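Local coordinates for protein stn1 (Schizosaccharomyces pombe, PDB 3KF6), which maintains telomeres together with its partner ten1 and binds single-stranded telomeric DNA, the chain here being its N-terminal OB-fold part, at residues M21-S24 against D25-I29; M140-K143 against K144-K148. All coordinates share one frame; numbering follows the deposited sequence.

Contact 1: M21-S24 against D25-I29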
loop_
_atom_site.group_PDB
_atom_site.type_symbol
_atom_site.label_atom_id
_atom_site.label_comp_id
_atom_site.label_asym_id
_atom_site.label_seq_id
_atom_site.Cartn_x
_atom_site.Cartn_y
_atom_site.Cartn_z
ATOM N N MET A 21 7.460 -9.266 1.851
ATOM C CA MET A 21 6.284 -9.836 1.198
ATOM C C MET A 21 5.155 -8.862 0.893
ATOM O O MET A 21 5.062 -7.789 1.488
ATOM C CB MET A 21 5.693 -10.939 2.082
ATOM C CG MET A 21 6.609 -12.116 2.360
ATOM S SD MET A 21 5.799 -13.326 3.460
ATOM C CE MET A 21 4.518 -13.959 2.385
ATOM N N PHE A 22 4.294 -9.262 -0.040
ATOM C CA PHE A 22 3.104 -8.493 -0.378
ATOM C C PHE A 22 2.046 -8.996 0.594
ATOM O O PHE A 22 2.034 -10.176 0.951
ATOM C CB PHE A 22 2.655 -8.769 -1.814
ATOM C CG PHE A 22 3.461 -8.042 -2.845
ATOM C CD1 PHE A 22 4.169 -8.740 -3.819
ATOM C CD2 PHE A 22 3.514 -6.648 -2.845
ATOM C CE1 PHE A 22 4.919 -8.060 -4.782
ATOM C CE2 PHE A 22 4.261 -5.961 -3.806
ATOM C CZ PHE A 22 4.964 -6.670 -4.774
ATOM N N ILE A 23 1.153 -8.108 1.009
ATOM C CA ILE A 23 0.122 -8.462 1.970
ATOM C C ILE A 23 -0.789 -9.599 1.521
ATOM O O ILE A 23 -1.158 -10.447 2.331
ATOM C CB ILE A 23 -0.679 -7.198 2.357
ATOM C CG1 ILE A 23 0.242 -6.280 3.170
ATOM C CG2 ILE A 23 -1.936 -7.563 3.151
ATOM C CD1 ILE A 23 -0.314 -4.885 3.423
ATOM N N SER A 24 -1.139 -9.639 0.239
ATOM C CA SER A 24 -1.997 -10.713 -0.247
ATOM C C SER A 24 -1.330 -12.072 -0.001
ATOM O O SER A 24 -2.010 -13.055 0.282
ATOM C CB SER A 24 -2.288 -10.535 -1.736
ATOM O OG SER A 24 -1.098 -10.581 -2.494
ATOM N N ASP A 25 -0.004 -12.125 -0.101
ATOM C CA ASP A 25 0.712 -13.380 0.120
ATOM C C ASP A 25 0.806 -13.704 1.606
ATOM O O ASP A 25 0.834 -14.877 1.999
ATOM C CB ASP A 25 2.113 -13.324 -0.506
ATOM C CG ASP A 25 2.065 -13.339 -2.026
ATOM O OD1 ASP A 25 1.243 -14.105 -2.578
ATOM O OD2 ASP A 25 2.844 -12.602 -2.668
ATOM N N VAL A 26 0.855 -12.670 2.438
ATOM C CA VAL A 26 0.908 -12.884 3.881
ATOM C C VAL A 26 -0.371 -13.625 4.283
ATOM O O VAL A 26 -0.329 -14.565 5.081
ATOM C CB VAL A 26 1.016 -11.535 4.639
ATOM C CG1 VAL A 26 0.920 -11.759 6.144
ATOM C CG2 VAL A 26 2.340 -10.871 4.311
ATOM N N HIS A 27 -1.497 -13.217 3.706
ATOM C CA HIS A 27 -2.786 -13.850 3.996
ATOM C C HIS A 27 -2.892 -15.266 3.437
ATOM O O HIS A 27 -3.875 -15.965 3.690
ATOM C CB HIS A 27 -3.935 -12.997 3.443
ATOM C CG HIS A 27 -4.266 -11.807 4.290
ATOM N ND1 HIS A 27 -4.966 -11.907 5.474
ATOM C CD2 HIS A 27 -3.980 -10.491 4.133
ATOM C CE1 HIS A 27 -5.095 -10.706 6.010
ATOM N NE2 HIS A 27 -4.505 -9.829 5.216
ATOM N N LYS A 28 -1.881 -15.689 2.684
ATOM C CA LYS A 28 -1.883 -17.028 2.100
ATOM C C LYS A 28 -0.969 -17.998 2.839
ATOM O O LYS A 28 -0.904 -19.182 2.502
ATOM C CB LYS A 28 -1.483 -16.961 0.625
ATOM C CG LYS A 28 -2.543 -16.330 -0.258
ATOM C CD LYS A 28 -2.088 -16.248 -1.703
ATOM C CE LYS A 28 -3.135 -15.563 -2.566
ATOM N NZ LYS A 28 -2.676 -15.379 -3.971
ATOM N N ILE A 29 -0.256 -17.497 3.841
ATOM C CA ILE A 29 0.636 -18.346 4.622
ATOM C C ILE A 29 -0.220 -19.360 5.376
ATOM O O ILE A 29 -1.254 -19.010 5.944
ATOM C CB ILE A 29 1.457 -17.523 5.637
ATOM C CG1 ILE A 29 2.392 -16.560 4.897
ATOM C CG2 ILE A 29 2.275 -18.457 6.533
ATOM C CD1 ILE A 29 3.104 -15.575 5.807
HETATM O O HOH W 1 4.886 -11.560 -1.393
HETATM O O HOH W 2 -1.076 -13.154 -3.443
#
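I23 and H27 run alongside each other, I23 from the first turn of helix 23-26 and H27 four residues on: CG2 of I23 meets CD2 of the H27 imidazole at 3.7 Å. The first torsion of H27 (chi1 -78°) sets CG beside its own backbone N and turns the ring back along I23, while NE2 is bound by the carbonyl of V77. With an alanine here, the V77 carbonyl would probably lose this partner and the I23 methyl part of its cover. M21 runs obliquely across D25 instead. Its chain bends at the sulfur (chi3 69°), and CE of M21 comes to 3.8 Å from CB of D25 and 4.0 Å from CD1 of I29. F22 sits at the N-cap position, where its carbonyl O takes the amide of V26 at 3.1 Å and that of D25 only weakly; OD2 of D25 lies at the edge of the F22 ring, near the ring plane. One water links OD2 to the N of F22, the other joins OD1 to OG of S24 and NZ of K28, and OD2 also forms a salt bridge with K143. So many donors round a buried aspartate would probably keep it ionised.

Contact 2: M140-K143 against K144-K148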
loop_
_atom_site.group_PDB
_atom_site.type_symbol
_atom_site.label_atom_id
_atom_site.label_comp_id
_atom_site.label_asym_id
_atom_site.label_seq_id
_atom_site.Cartn_x
_atom_site.Cartn_y
_atom_site.Cartn_z
ATOM N N MET A 140 8.771 -8.510 -5.738
ATOM C CA MET A 140 8.523 -9.331 -6.913
ATOM C C MET A 140 9.729 -10.230 -7.187
ATOM O O MET A 140 9.571 -11.392 -7.567
ATOM C CB MET A 140 8.200 -8.449 -8.124
ATOM C CG MET A 140 6.824 -7.799 -8.027
ATOM S SD MET A 140 6.373 -6.813 -9.483
ATOM C CE MET A 140 7.319 -5.322 -9.150
ATOM N N ARG A 141 10.926 -9.702 -6.967
ATOM C CA ARG A 141 12.142 -10.474 -7.188
ATOM C C ARG A 141 12.235 -11.607 -6.167
ATOM O O ARG A 141 12.567 -12.742 -6.512
ATOM C CB ARG A 141 13.374 -9.571 -7.078
ATOM C CG ARG A 141 14.678 -10.266 -7.446
ATOM C CD ARG A 141 15.873 -9.332 -7.321
ATOM N NE ARG A 141 17.107 -9.977 -7.758
ATOM C CZ ARG A 141 18.309 -9.408 -7.713
ATOM N NH1 ARG A 141 18.446 -8.173 -7.248
ATOM N NH2 ARG A 141 19.374 -10.075 -8.138
ATOM N N TYR A 142 11.936 -11.294 -4.910
ATOM C CA TYR A 142 11.988 -12.287 -3.844
ATOM C C TYR A 142 10.994 -13.414 -4.104
ATOM O O TYR A 142 11.335 -14.595 -3.992
ATOM C CB TYR A 142 11.687 -11.622 -2.498
ATOM C CG TYR A 142 11.993 -12.488 -1.298
ATOM C CD1 TYR A 142 10.972 -13.097 -0.574
ATOM C CD2 TYR A 142 13.309 -12.695 -0.885
ATOM C CE1 TYR A 142 11.253 -13.894 0.538
ATOM C CE2 TYR A 142 13.599 -13.487 0.221
ATOM C CZ TYR A 142 12.567 -14.081 0.926
ATOM O OH TYR A 142 12.857 -14.860 2.020
ATOM N N LYS A 143 9.763 -13.054 -4.456
ATOM C CA LYS A 143 8.737 -14.054 -4.725
ATOM C C LYS A 143 9.110 -14.943 -5.909
ATOM O O LYS A 143 8.877 -16.150 -5.886
ATOM C CB LYS A 143 7.389 -13.382 -4.995
ATOM C CG LYS A 143 6.253 -14.366 -5.239
ATOM C CD LYS A 143 4.912 -13.648 -5.247
ATOM C CE LYS A 143 3.744 -14.625 -5.261
ATOM N NZ LYS A 143 2.440 -13.905 -5.259
ATOM N N LYS A 144 9.683 -14.347 -6.949
ATOM C CA LYS A 144 10.065 -15.125 -8.123
ATOM C C LYS A 144 11.148 -16.139 -7.776
ATOM O O LYS A 144 11.080 -17.295 -8.199
ATOM C CB LYS A 144 10.528 -14.200 -9.247
ATOM C CG LYS A 144 9.377 -13.448 -9.896
ATOM C CD LYS A 144 9.856 -12.424 -10.914
ATOM C CE LYS A 144 8.669 -11.690 -11.526
ATOM N NZ LYS A 144 9.089 -10.538 -12.367
ATOM N N ASN A 145 12.133 -15.716 -6.993
ATOM C CA ASN A 145 13.207 -16.621 -6.602
ATOM C C ASN A 145 12.708 -17.754 -5.711
ATOM O O ASN A 145 13.072 -18.914 -5.915
ATOM C CB ASN A 145 14.331 -15.856 -5.901
ATOM C CG ASN A 145 15.204 -15.092 -6.877
ATOM O OD1 ASN A 145 15.537 -15.598 -7.950
ATOM N ND2 ASN A 145 15.591 -13.877 -6.509
ATOM N N LEU A 146 11.874 -17.436 -4.726
ATOM C CA LEU A 146 11.360 -18.484 -3.853
ATOM C C LEU A 146 10.504 -19.476 -4.634
ATOM O O LEU A 146 10.531 -20.675 -4.360
ATOM C CB LEU A 146 10.544 -17.894 -2.698
ATOM C CG LEU A 146 11.318 -17.212 -1.566
ATOM C CD1 LEU A 146 10.370 -16.963 -0.396
ATOM C CD2 LEU A 146 12.470 -18.093 -1.111
ATOM N N THR A 147 9.754 -18.978 -5.613
ATOM C CA THR A 147 8.901 -19.836 -6.431
ATOM C C THR A 147 9.744 -20.841 -7.218
ATOM O O THR A 147 9.388 -22.016 -7.309
ATOM C CB THR A 147 8.058 -19.007 -7.427
ATOM O OG1 THR A 147 7.230 -18.086 -6.708
ATOM C CG2 THR A 147 7.174 -19.920 -8.265
ATOM N N LYS A 148 10.856 -20.376 -7.782
ATOM C CA LYS A 148 11.745 -21.240 -8.553
ATOM C C LYS A 148 12.356 -22.316 -7.665
ATOM O O LYS A 148 12.411 -23.489 -8.038
ATOM C CB LYS A 148 12.856 -20.412 -9.215
ATOM C CG LYS A 148 12.361 -19.387 -10.219
ATOM C CD LYS A 148 13.518 -18.685 -10.911
ATOM C CE LYS A 148 13.008 -17.708 -11.957
ATOM N NZ LYS A 148 14.118 -17.068 -12.712
#
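Y142 and L146 carry the apolar part of this contact, L146 reaching over the ring from one turn further on. CG of L146 stands over one face of the Y142 ring, 4.3 Å from its centroid and displaced toward the rim, a CH-pi contact. CD1 of L146 lies closer still, 3.3 Å from CE1 of Y142. The ring gets there because chi1 of Y142 (-168°) lays CG beside the carbonyl carbon and swings it along the helix toward L146; the hydroxyl is held by N19. Backbone i to i+4 bonds, such as N of L146 to O of Y142 at 3.0 Å, mark the stretch as part of helix 130-153, which follows the last strand of the OB-fold barrel. Among the polar side chains, T147 turns OG1 back onto the carbonyl O of K143 at 2.7 Å. That oxygen also accepts from N of T147, and the two donors reach it from opposite faces of the carbonyl plane. R141 and N145 run alongside each other, their guanidinium and amide planes 49° apart. As for charge, the extended chain of K143 carries NZ to salt bridges with D25 and with the C-terminal carboxylate of D105 of the ten1 chain.

The centres of contact 1 and contact 2 lie about 13 Å apart, and two residue pairs join them directly. NZ of K143 reaches OD2 of D25 at 2.9 Å in a salt bridge, and CE1 of F22 packs against CG of M140 at 3.8 Å. The segment 21-29 is held to helix 130-153 by these links among others, R139 also binding the carbonyl of M21. Contact 1 is the buried one, about 8 Å from the chain's centre; contact 2 sits near the surface, about 17 Å out. Both border the ten1 chain, where R101 packs on F22 and E100 on M140, so the join lies at the interface of the Stn1-Ten1 complex.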